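Local coordinates for metallo-beta-lactamase domain-containing protein (Thermotoga maritima, PDB 3H3E) that binds zinc within a metallo-beta-lactamase fold and is probably a metal-dependent enzyme, perhaps a transferase, whose substrate is not established, at residues 120-125 with 133-138; 145-150 with 158-163; 245-248 with 253-256. The protein carries 2 engineered substitutions. One frame throughout, in Å; residues are numbered along the deposited sequence.

Interaction 1 (120-125 with 133-138)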
loop_
_atom_site.group_PDB
_atom_site.type_symbol
_atom_site.label_atom_id
_atom_site.label_comp_id
_atom_site.label_asym_id
_atom_site.label_seq_id
_atom_site.Cartn_x
_atom_site.Cartn_y
_atom_site.Cartn_z
ATOM N N ILE A 120 -4.157 -0.525 -16.487
ATOM C CA ILE A 120 -4.891 -1.688 -16.995
ATOM C C ILE A 120 -4.070 -2.972 -17.011
ATOM O O ILE A 120 -4.588 -4.047 -16.736
ATOM C CB ILE A 120 -5.309 -1.485 -18.434
ATOM C CG1 ILE A 120 -5.406 -0.001 -18.767
ATOM C CG2 ILE A 120 -6.606 -2.225 -18.716
ATOM C CD1 ILE A 120 -5.369 0.245 -20.259
ATOM N N GLU A 121 -2.793 -2.855 -17.353
ATOM C CA GLU A 121 -1.893 -3.999 -17.446
ATOM C C GLU A 121 -1.650 -4.723 -16.113
ATOM O O GLU A 121 -1.911 -4.174 -15.045
ATOM C CB GLU A 121 -0.550 -3.543 -18.018
ATOM C CG GLU A 121 -0.643 -2.532 -19.146
ATOM C CD GLU A 121 -1.441 -3.049 -20.312
ATOM O OE1 GLU A 121 -1.861 -4.225 -20.259
ATOM O OE2 GLU A 121 -1.654 -2.284 -21.281
ATOM N N ARG A 122 -1.136 -5.952 -16.189
ATOM C CA ARG A 122 -0.692 -6.691 -15.008
ATOM C C ARG A 122 0.576 -6.053 -14.451
ATOM O O ARG A 122 0.750 -5.965 -13.245
ATOM C CB ARG A 122 -0.412 -8.167 -15.330
ATOM C CG ARG A 122 -1.550 -8.973 -15.979
ATOM C CD ARG A 122 -2.723 -9.275 -15.030
ATOM N NE ARG A 122 -2.407 -10.240 -13.972
ATOM C CZ ARG A 122 -2.483 -9.982 -12.663
ATOM N NH1 ARG A 122 -2.873 -8.783 -12.231
ATOM N NH2 ARG A 122 -2.175 -10.931 -11.783
ATOM N N ILE A 123 1.464 -5.624 -15.342
ATOM C CA ILE A 123 2.697 -4.935 -14.961
ATOM C C ILE A 123 2.795 -3.636 -15.730
ATOM O O ILE A 123 2.704 -3.628 -16.955
ATOM C CB ILE A 123 3.978 -5.764 -15.258
ATOM C CG1 ILE A 123 4.027 -7.035 -14.419
ATOM C CG2 ILE A 123 5.220 -4.960 -14.972
ATOM C CD1 ILE A 123 3.642 -8.283 -15.180
ATOM N N THR A 124 2.971 -2.534 -15.013
ATOM C CA THR A 124 3.058 -1.224 -15.638
ATOM C C THR A 124 4.318 -0.532 -15.156
ATOM O O THR A 124 4.522 -0.391 -13.955
ATOM C CB THR A 124 1.840 -0.367 -15.288
ATOM O OG1 THR A 124 0.687 -0.890 -15.950
ATOM C CG2 THR A 124 2.051 1.065 -15.727
ATOM N N GLU A 125 5.180 -0.120 -16.077
ATOM C CA GLU A 125 6.374 0.620 -15.686
ATOM C C GLU A 125 6.068 2.099 -15.459
ATOM O O GLU A 125 5.452 2.746 -16.298
ATOM C CB GLU A 125 7.491 0.454 -16.712
ATOM C CG GLU A 125 8.785 1.135 -16.286
ATOM C CD GLU A 125 9.904 0.918 -17.280
ATOM O OE1 GLU A 125 9.596 0.685 -18.472
ATOM O OE2 GLU A 125 11.086 0.982 -16.871
ATOM N N LEU A 133 2.274 -3.398 -9.944
ATOM C CA LEU A 133 1.718 -4.708 -10.204
ATOM C C LEU A 133 0.251 -4.754 -9.826
ATOM O O LEU A 133 -0.134 -4.299 -8.754
ATOM C CB LEU A 133 2.506 -5.783 -9.463
ATOM C CG LEU A 133 3.660 -6.284 -10.331
ATOM C CD1 LEU A 133 4.731 -5.221 -10.381
ATOM C CD2 LEU A 133 4.193 -7.586 -9.798
ATOM N N GLY A 134 -0.559 -5.312 -10.716
ATOM C CA GLY A 134 -2.000 -5.303 -10.560
ATOM C C GLY A 134 -2.472 -6.293 -9.525
ATOM O O GLY A 134 -1.664 -6.877 -8.803
ATOM N N PRO A 135 -3.791 -6.504 -9.456
ATOM C CA PRO A 135 -4.390 -7.335 -8.416
ATOM C C PRO A 135 -3.685 -8.686 -8.350
ATOM O O PRO A 135 -3.552 -9.364 -9.373
ATOM C CB PRO A 135 -5.819 -7.529 -8.911
ATOM C CG PRO A 135 -6.041 -6.527 -9.909
ATOM C CD PRO A 135 -4.752 -6.165 -10.512
ATOM N N ALA A 136 -3.246 -9.072 -7.156
ATOM C CA ALA A 136 -2.552 -10.341 -6.960
ATOM C C ALA A 136 -3.469 -11.524 -7.184
ATOM O O ALA A 136 -4.661 -11.464 -6.912
ATOM C CB ALA A 136 -1.978 -10.405 -5.565
ATOM N N ASN A 137 -2.891 -12.606 -7.675
ATOM C CA ASN A 137 -3.582 -13.866 -7.820
ATOM C C ASN A 137 -3.924 -14.405 -6.440
ATOM O O ASN A 137 -3.043 -14.597 -5.607
ATOM C CB ASN A 137 -2.670 -14.840 -8.576
ATOM C CG ASN A 137 -3.285 -16.222 -8.754
ATOM O OD1 ASN A 137 -4.284 -16.570 -8.128
ATOM N ND2 ASN A 137 -2.665 -17.025 -9.602
ATOM N N LEU A 138 -5.205 -14.661 -6.200
ATOM C CA LEU A 138 -5.657 -15.103 -4.880
ATOM C C LEU A 138 -5.296 -16.546 -4.507
ATOM O O LEU A 138 -5.435 -16.937 -3.350
ATOM C CB LEU A 138 -7.159 -14.904 -4.756
ATOM C CG LEU A 138 -7.583 -13.451 -4.579
ATOM C CD1 LEU A 138 -9.020 -13.287 -4.972
ATOM C CD2 LEU A 138 -7.346 -12.984 -3.153
#
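R122 and I123 meet L133, G134 and P135 where the antiparallel hairpin of strands 123-127 and 130-133, at the margin of one mixed sheet of the metallo-beta-lactamase fold, opens into a loop. I123 and L133 form a non-hydrogen-bonded pair, CA to CA 4.9 Å. Beyond it G134 N donates to R122 O at 2.9 Å, with an N-H...O angle of 160°, and L133 CA adds a CA-H...O contact to the same oxygen. The close-fitting side is that of L133 and P135, both buried: L133 lies against I192 of helix 185-193, and P135 reaches R89 and R183. The outer side, that of R122 and I123, is looser. Exposed I123 makes one sparse apolar touch on buried L133, I123 CG1 to L133 CG at 4.2 Å. Exposed R122 bends at chi2 and chi3 (-71° and -70°), which turns the edge of its guanidinium to the chain leaving the hairpin, where D191 is a weak, long ionic partner. That group grips one carbonyl end-on with two nitrogens, the oxygen lying about 15° out of its plane: R122 NH1 is 3.0 Å from P135 O, and R122 NH2, nearly in line with the C=O bond, is 3.2 Å from P135 O.

Interaction 2 (145-150 with 158-163)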
loop_
_atom_site.group_PDB
_atom_site.type_symbol
_atom_site.label_atom_id
_atom_site.label_comp_id
_atom_site.label_asym_id
_atom_site.label_seq_id
_atom_site.Cartn_x
_atom_site.Cartn_y
_atom_site.Cartn_z
ATOM N N GLY A 145 -12.646 -10.105 5.913
ATOM C CA GLY A 145 -13.463 -8.942 6.191
ATOM C C GLY A 145 -14.838 -8.975 5.563
ATOM O O GLY A 145 -15.267 -9.981 5.011
ATOM N N ASP A 146 -15.531 -7.847 5.647
ATOM C CA ASP A 146 -16.906 -7.766 5.203
ATOM C C ASP A 146 -17.051 -6.752 4.085
ATOM O O ASP A 146 -17.934 -5.906 4.113
ATOM C CB ASP A 146 -17.787 -7.372 6.373
ATOM C CG ASP A 146 -19.183 -7.881 6.219
ATOM O OD1 ASP A 146 -19.342 -8.887 5.491
ATOM O OD2 ASP A 146 -20.110 -7.286 6.819
ATOM N N PHE A 147 -16.188 -6.858 3.086
ATOM C CA PHE A 147 -16.104 -5.856 2.039
ATOM C C PHE A 147 -17.074 -6.069 0.873
ATOM O O PHE A 147 -17.252 -7.181 0.388
ATOM C CB PHE A 147 -14.666 -5.753 1.541
ATOM C CG PHE A 147 -13.702 -5.344 2.605
ATOM C CD1 PHE A 147 -13.754 -4.068 3.146
ATOM C CD2 PHE A 147 -12.747 -6.229 3.072
ATOM C CE1 PHE A 147 -12.877 -3.685 4.138
ATOM C CE2 PHE A 147 -11.868 -5.855 4.070
ATOM C CZ PHE A 147 -11.932 -4.583 4.602
ATOM N N PHE A 148 -17.705 -4.982 0.437
ATOM C CA PHE A 148 -18.558 -5.025 -0.735
ATOM C C PHE A 148 -18.181 -3.933 -1.707
ATOM O O PHE A 148 -17.446 -3.012 -1.369
ATOM C CB PHE A 148 -20.011 -4.872 -0.337
ATOM C CG PHE A 148 -20.513 -5.983 0.497
ATOM C CD1 PHE A 148 -21.253 -7.005 -0.066
ATOM C CD2 PHE A 148 -20.229 -6.030 1.839
ATOM C CE1 PHE A 148 -21.707 -8.035 0.698
ATOM C CE2 PHE A 148 -20.687 -7.069 2.605
ATOM C CZ PHE A 148 -21.422 -8.067 2.033
ATOM N N VAL A 149 -18.687 -4.045 -2.923
ATOM C CA VAL A 149 -18.451 -3.021 -3.924
ATOM C C VAL A 149 -19.718 -2.865 -4.770
ATOM O O VAL A 149 -20.504 -3.791 -4.891
ATOM C CB VAL A 149 -17.189 -3.342 -4.767
ATOM C CG1 VAL A 149 -17.455 -4.471 -5.725
ATOM C CG2 VAL A 149 -16.718 -2.117 -5.505
ATOM N N GLU A 150 -19.940 -1.675 -5.304
ATOM C CA GLU A 150 -21.159 -1.395 -6.049
ATOM C C GLU A 150 -20.804 -0.829 -7.399
ATOM O O GLU A 150 -20.221 0.247 -7.498
ATOM C CB GLU A 150 -22.061 -0.410 -5.301
ATOM C CG GLU A 150 -22.756 -0.991 -4.068
ATOM C CD GLU A 150 -23.987 -0.194 -3.654
ATOM O OE1 GLU A 150 -24.194 0.908 -4.217
ATOM O OE2 GLU A 150 -24.744 -0.663 -2.771
ATOM N N ASP A 158 -16.511 -7.674 -2.607
ATOM C CA ASP A 158 -15.365 -6.950 -3.169
ATOM C C ASP A 158 -14.112 -7.818 -3.168
ATOM O O ASP A 158 -13.652 -8.237 -2.098
ATOM C CB ASP A 158 -15.106 -5.672 -2.360
ATOM C CG ASP A 158 -14.139 -4.716 -3.046
ATOM O OD1 ASP A 158 -13.630 -5.029 -4.139
ATOM O OD2 ASP A 158 -13.881 -3.636 -2.481
ATOM N N LEU A 159 -13.560 -8.086 -4.356
ATOM C CA LEU A 159 -12.341 -8.892 -4.470
ATOM C C LEU A 159 -11.100 -8.028 -4.706
ATOM O O LEU A 159 -9.982 -8.529 -4.839
ATOM C CB LEU A 159 -12.471 -9.942 -5.575
ATOM C CG LEU A 159 -13.614 -10.974 -5.535
ATOM C CD1 LEU A 159 -13.125 -12.236 -6.197
ATOM C CD2 LEU A 159 -14.099 -11.297 -4.136
ATOM N N PHE A 160 -11.317 -6.724 -4.759
ATOM C CA PHE A 160 -10.236 -5.762 -4.872
ATOM C C PHE A 160 -9.481 -5.863 -6.182
ATOM O O PHE A 160 -8.256 -5.871 -6.221
ATOM C CB PHE A 160 -9.326 -5.837 -3.653
ATOM C CG PHE A 160 -10.017 -5.440 -2.393
ATOM C CD1 PHE A 160 -10.727 -6.365 -1.659
ATOM C CD2 PHE A 160 -10.004 -4.128 -1.965
ATOM C CE1 PHE A 160 -11.398 -5.989 -0.493
ATOM C CE2 PHE A 160 -10.668 -3.746 -0.799
ATOM C CZ PHE A 160 -11.358 -4.671 -0.068
ATOM N N GLU A 161 -10.248 -5.908 -7.262
ATOM C CA GLU A 161 -9.696 -5.903 -8.603
ATOM C C GLU A 161 -8.955 -4.594 -8.862
ATOM O O GLU A 161 -8.283 -4.443 -9.889
ATOM C CB GLU A 161 -10.813 -6.074 -9.625
ATOM C CG GLU A 161 -11.694 -7.278 -9.408
ATOM C CD GLU A 161 -11.060 -8.563 -9.891
ATOM O OE1 GLU A 161 -9.854 -8.556 -10.233
ATOM O OE2 GLU A 161 -11.773 -9.590 -9.927
ATOM N N ASP A 162 -9.088 -3.654 -7.926
ATOM C CA ASP A 162 -8.439 -2.343 -8.022
ATOM C C ASP A 162 -7.081 -2.266 -7.344
ATOM O O ASP A 162 -6.370 -1.296 -7.515
ATOM C CB ASP A 162 -9.327 -1.266 -7.421
ATOM C CG ASP A 162 -9.708 -1.557 -5.975
ATOM O OD1 ASP A 162 -10.114 -2.702 -5.683
ATOM O OD2 ASP A 162 -9.626 -0.636 -5.131
ATOM N N GLU A 163 -6.724 -3.290 -6.581
ATOM C CA GLU A 163 -5.507 -3.277 -5.771
ATOM C C GLU A 163 -4.239 -3.385 -6.591
ATOM O O GLU A 163 -4.128 -4.243 -7.455
ATOM C CB GLU A 163 -5.534 -4.415 -4.752
ATOM C CG GLU A 163 -4.346 -4.431 -3.833
ATOM C CD GLU A 163 -4.586 -5.280 -2.605
ATOM O OE1 GLU A 163 -4.365 -6.512 -2.675
ATOM O OE2 GLU A 163 -4.990 -4.711 -1.567
HETATM O O HOH W 1 -14.888 -2.678 -0.137
#
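The zinc site of this metallo-beta-lactamase fold is bordered by an edge-to-face aromatic pair, F147 from strand 147-150 and F160 from the loop after strand 155-157. The rim of F160 points at the face of F147, with centroids 5.3 Å apart and planes at 85°; F160 CZ stands 3.6 Å from F147 CG. Both rings also meet zinc ligands: F160 stacks on H182, while F147 meets H182 edge-to-face and H71 at an intermediate angle.

Along the backbone, D158 N donates to F147 O at 3.1 Å. D158 has CG anti to its backbone N (chi1 -168°), which carries the carboxylate across V149, with D158 CG 3.8 Å from V149 CB, and lets it serve its own loop. D158 OD1 accepts from F160 N at 2.9 Å, an Asx turn that fixes the backbone from which the F160 ring projects. The other oxygen, D158 OD2, pairs with K96 and lies 2.7 Å from a water that is also 2.9 Å from F148 O.

K96 also bridges to D162, whose second oxygen accepts from G70 N. Both oxygens of the buried D158 carboxylate are thus engaged, OD1 by F160 N and OD2 by K96 and the water, which fixes the rotation of the group and steadies the loop carrying F160, while the aromatic pair gives the histidine ligands an apolar flank.

Interaction 3 (245-248 with 253-256)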
loop_
_atom_site.group_PDB
_atom_site.type_symbol
_atom_site.label_atom_id
_atom_site.label_comp_id
_atom_site.label_asym_id
_atom_site.label_seq_id
_atom_site.Cartn_x
_atom_site.Cartn_y
_atom_site.Cartn_z
ATOM N N ILE A 245 3.980 -11.939 15.793
ATOM C CA ILE A 245 4.308 -13.192 15.110
ATOM C C ILE A 245 5.479 -13.015 14.140
ATOM O O ILE A 245 6.385 -13.850 14.103
ATOM C CB ILE A 245 3.092 -13.778 14.372
ATOM C CG1 ILE A 245 2.032 -14.237 15.384
ATOM C CG2 ILE A 245 3.519 -14.913 13.459
ATOM C CD1 ILE A 245 0.724 -14.672 14.756
ATOM N N PHE A 246 5.465 -11.927 13.367
ATOM C CA PHE A 246 6.606 -11.575 12.516
ATOM C C PHE A 246 7.876 -11.487 13.356
ATOM O O PHE A 246 8.888 -12.076 13.005
ATOM C CB PHE A 246 6.390 -10.247 11.770
ATOM C CG PHE A 246 5.803 -10.392 10.387
ATOM C CD1 PHE A 246 6.619 -10.380 9.268
ATOM C CD2 PHE A 246 4.431 -10.501 10.200
ATOM C CE1 PHE A 246 6.080 -10.503 7.986
ATOM C CE2 PHE A 246 3.886 -10.623 8.924
ATOM C CZ PHE A 246 4.714 -10.624 7.820
ATOM N N LYS A 247 7.832 -10.756 14.464
ATOM C CA LYS A 247 9.032 -10.591 15.289
ATOM C C LYS A 247 9.602 -11.919 15.808
ATOM O O LYS A 247 10.817 -12.053 15.974
ATOM C CB LYS A 247 8.811 -9.606 16.445
ATOM C CG LYS A 247 8.512 -8.161 16.014
ATOM C CD LYS A 247 9.001 -7.149 17.052
ATOM C CE LYS A 247 8.599 -5.700 16.732
ATOM N NZ LYS A 247 7.456 -5.205 17.572
ATOM N N ARG A 248 8.738 -12.906 16.038
ATOM C CA ARG A 248 9.188 -14.163 16.635
ATOM C C ARG A 248 9.442 -15.283 15.627
ATOM O O ARG A 248 10.000 -16.316 15.988
ATOM C CB ARG A 248 8.219 -14.648 17.729
ATOM C CG ARG A 248 7.133 -15.587 17.222
ATOM C CD ARG A 248 6.612 -16.533 18.302
ATOM N NE ARG A 248 5.497 -17.341 17.805
ATOM C CZ ARG A 248 4.223 -17.179 18.165
ATOM N NH1 ARG A 248 3.890 -16.244 19.047
ATOM N NH2 ARG A 248 3.281 -17.961 17.648
ATOM N N LYS A 253 14.908 -8.830 9.660
ATOM C CA LYS A 253 14.693 -7.687 10.536
ATOM C C LYS A 253 13.291 -7.112 10.358
ATOM O O LYS A 253 12.823 -6.939 9.236
ATOM C CB LYS A 253 15.748 -6.610 10.264
ATOM C CG LYS A 253 15.472 -5.268 10.909
ATOM C CD LYS A 253 16.615 -4.292 10.668
ATOM C CE LYS A 253 16.825 -3.394 11.876
ATOM N NZ LYS A 253 17.039 -4.187 13.127
ATOM N N ILE A 254 12.616 -6.850 11.473
ATOM C CA ILE A 254 11.356 -6.131 11.446
ATOM C C ILE A 254 11.578 -4.744 12.020
ATOM O O ILE A 254 12.184 -4.596 13.078
ATOM C CB ILE A 254 10.260 -6.837 12.260
ATOM C CG1 ILE A 254 9.898 -8.178 11.622
ATOM C CG2 ILE A 254 9.030 -5.954 12.356
ATOM C CD1 ILE A 254 10.815 -9.291 12.035
HETATM N N MSE A 255 11.099 -3.733 11.310
HETATM C CA MSE A 255 11.228 -2.347 11.747
HETATM C C MSE A 255 9.868 -1.788 12.174
HETATM O O MSE A 255 8.839 -2.203 11.658
HETATM C CB MSE A 255 11.847 -1.498 10.630
HETATM C CG MSE A 255 13.094 -2.121 10.025
HETATM SE SE MSE A 255 14.020 -0.958 9.041
HETATM C CE MSE A 255 14.250 0.303 10.266
ATOM N N ASP A 256 9.856 -0.868 13.133
ATOM C CA ASP A 256 8.594 -0.290 13.578
ATOM C C ASP A 256 8.164 0.820 12.632
ATOM O O ASP A 256 8.968 1.663 12.243
ATOM C CB ASP A 256 8.693 0.214 15.017
ATOM C CG ASP A 256 8.807 -0.923 16.029
ATOM O OD1 ASP A 256 8.240 -2.013 15.785
ATOM O OD2 ASP A 256 9.463 -0.726 17.074
#
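I254 carries the apolar half of this contact, meeting the helix mainly along the backbone of F246 and K247. Its terminal methyl makes the closest approach: I254 CD1 lies 3.5 Å from F246 O and 3.9 Å from K247 CA. One bond back, I254 CG1 packs on F246 CB at 4.1 Å. The branch is aimed by chi1 of -66°, which sets CG1 anti to the carbonyl carbon and turns it to the helix; the other branch, I254 CG2, comes to 4.3 Å from K247 CG. F246 contributes chiefly its CB and main chain here, since its CB points at the strand but its ring leads away from it.

The polar half is looser. K247 runs almost extended as far as CE and bends at chi4, and the K247 and D256 side chains cross at about a right angle. K247 NZ stands 3.7 Å from D256 OD1, a long salt bridge between two exposed residues, and K247 CE is almost as near to the same oxygen. No hydrogen bond passes between the two segments.

Helix 240-249 and strand 253-254 are the last two elements of a beta-alpha-beta unit that starts with strand 231-235, and the contact seats the end of the helix on the terminal strand of its mixed sheet.

Farther out, neighbouring strands and helices set the positions. Backbone bonds of K253 to E230 and V232, and of M255 (selenomethionine in the crystal) to V232, hold strand 253-254 beside strand 231-235, while the I254 side chain also lies on P234. On the helix side, the F246 ring meets F224 edge-to-face, and the F246 side chain touches V221 and V232; buried I245, one residue earlier, packs on D214, I217 and V221 of helix 214-226.

Overall arrangement
From the N terminus, interaction 1 comes first, closing the short hairpin loop between 120-125 and 133-138 at one margin of a mixed sheet. Interaction 2 then closes the turn carrying strand 155-157, between 145-150 and 158-163, and joins the small antiparallel sheet to the zinc site. Interaction 3 closes the brief connection from helix 240-249 to strand 253-254, at the opposite margin of the sheet that interaction 1 reaches. The three loops follow in series, neither nesting nor crossing. Interactions 1 and 2 touch, P135 CD lying 3.7 Å from E163 O; interaction 3 stays apart, its nearest atoms about 14 Å from interaction 2 and about 15 Å from interaction 1.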